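Local structure of 2-keto acid:ferredoxin oxidoreductase subunit alpha (Pyrococcus furiosus, 4WBX) at the interface of chains A and B. The protein is the alpha subunit of a thiamine-diphosphate-family 2-keto acid:ferredoxin oxidoreductase that probably oxidises 2-oxoglutarate to succinyl-CoA while reducing ferredoxin. Sequence-based numbering; all coordinates share one arbitrary frame. Chains: chain A/B, 2-keto acid:ferredoxin oxidoreductase subunit alpha.

The interface of chains A and B. Residues chain A 361, 364-366; chain B 362, 364-366.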
loop_
_atom_site.group_PDB
_atom_site.type_symbol
_atom_site.label_atom_id
_atom_site.label_comp_id
_atom_site.label_asym_id
_atom_site.label_seq_id
_atom_site.Cartn_x
_atom_site.Cartn_y
_atom_site.Cartn_z
ATOM N N LYS A 361 -5.595 34.396 10.530
ATOM C CA LYS A 361 -4.873 35.543 9.962
ATOM C C LYS A 361 -5.273 35.864 8.505
ATOM O O LYS A 361 -5.301 37.030 8.103
ATOM C CB LYS A 361 -3.358 35.326 10.045
ATOM C CG LYS A 361 -2.558 36.528 9.548
ATOM C CD LYS A 361 -1.423 36.909 10.484
ATOM C CE LYS A 361 -0.998 38.364 10.273
ATOM N NZ LYS A 361 0.230 38.693 11.054
ATOM N N ALA A 364 -8.772 37.430 9.058
ATOM C CA ALA A 364 -8.626 38.795 9.539
ATOM C C ALA A 364 -7.824 39.594 8.530
ATOM O O ALA A 364 -6.591 39.561 8.547
ATOM C CB ALA A 364 -7.943 38.814 10.910
ATOM N N ASN A 365 -8.521 40.320 7.657
ATOM C CA ASN A 365 -7.880 41.049 6.557
ATOM C C ASN A 365 -6.977 42.168 7.040
ATOM O O ASN A 365 -7.061 43.281 6.535
ATOM C CB ASN A 365 -8.935 41.638 5.622
ATOM C CG ASN A 365 -8.538 41.561 4.174
ATOM O OD1 ASN A 365 -7.376 41.338 3.852
ATOM N ND2 ASN A 365 -9.510 41.737 3.282
ATOM N N GLY A 366 -6.130 41.868 8.022
ATOM C CA GLY A 366 -5.295 42.865 8.666
ATOM C C GLY A 366 -5.976 43.614 9.792
ATOM O O GLY A 366 -5.322 44.332 10.554
ATOM N N GLU B 362 -3.132 35.892 2.680
ATOM C CA GLU B 362 -2.691 35.855 4.064
ATOM C C GLU B 362 -1.411 36.676 4.194
ATOM O O GLU B 362 -1.088 37.195 5.268
ATOM C CB GLU B 362 -2.471 34.416 4.534
ATOM C CG GLU B 362 -1.770 34.279 5.888
ATOM C CD GLU B 362 -1.493 32.834 6.255
ATOM O OE1 GLU B 362 -2.071 31.937 5.597
ATOM O OE2 GLU B 362 -0.698 32.588 7.192
ATOM N N ALA B 364 -0.705 39.428 2.235
ATOM C CA ALA B 364 -1.189 40.797 2.156
ATOM C C ALA B 364 -2.121 41.063 3.322
ATOM O O ALA B 364 -3.311 40.744 3.253
ATOM C CB ALA B 364 -1.904 41.041 0.823
ATOM N N ASN B 365 -1.587 41.655 4.388
ATOM C CA ASN B 365 -2.345 41.868 5.626
ATOM C C ASN B 365 -3.504 42.830 5.449
ATOM O O ASN B 365 -3.670 43.741 6.251
ATOM C CB ASN B 365 -1.428 42.401 6.726
ATOM C CG ASN B 365 -1.744 41.825 8.079
ATOM O OD1 ASN B 365 -2.808 41.251 8.283
ATOM N ND2 ASN B 365 -0.811 41.966 9.017
ATOM N N GLY B 366 -4.289 42.628 4.393
ATOM C CA GLY B 366 -5.359 43.539 4.030
ATOM C C GLY B 366 -4.916 44.715 3.187
ATOM O O GLY B 366 -5.748 45.443 2.637
#
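This is a symmetric loop-to-loop contact between two alpha subunits, made in the core domain II region of the pyruvate:ferredoxin oxidoreductase family. In each chain helix 356-363 ends and the Ala364-Asn365-Gly366 turn leads towards strand 369-374; the two turns face each other across a two-fold axis. The enzyme is a heterotetramer of KorA, KorB, KorC and KorD, so this alpha-alpha pairing may not be the biological one.

No hydrogen bond or salt bridge crosses the patch, and the contact is van der Waals packing. A:Gly366 lies above one face of the B:Asn365 carboxamide, displaced towards and past its OD1 end. CG of B:Asn365 sits 3.7 Å from CA of A:Gly366. The amide oxygen OD1 of B:Asn365 is 3.4 Å from the A:Gly366 backbone N, without a bond. By the two-fold symmetry, A:Asn365 presents its amide face to B:Gly366 in the same way. In both asparagines CG stands well off anti to the backbone N (chi1 -142°), which turns the carboxamide across to the partner turn. Glycine has no side chain to fend off the amide, and its phi of 85° is of a kind that residues with a CB adopt less readily.

On the opposite side of the B:Asn365 amide plane, the end of the A:Lys361 chain crosses at about a right angle, so that lysine and A:Gly366 flank the carboxamide obliquely. The lysine CG is anti to the backbone N (chi1 -176°), and the chain bends at chi2 before running out to the amine. The methylene CE of A:Lys361 passes 3.8 Å from ND2 of B:Asn365, while the terminal NZ of A:Lys361 stays 4.0 Å from ND2 of B:Asn365. An alanine in place of B:Asn365 would remove the carboxamide and would probably loosen the packing against both A:Gly366 and the A:Lys361 chain. Towards the base of the lysine, CG of B:Glu362 lies loosely alongside, 4.4 Å from CG of A:Lys361.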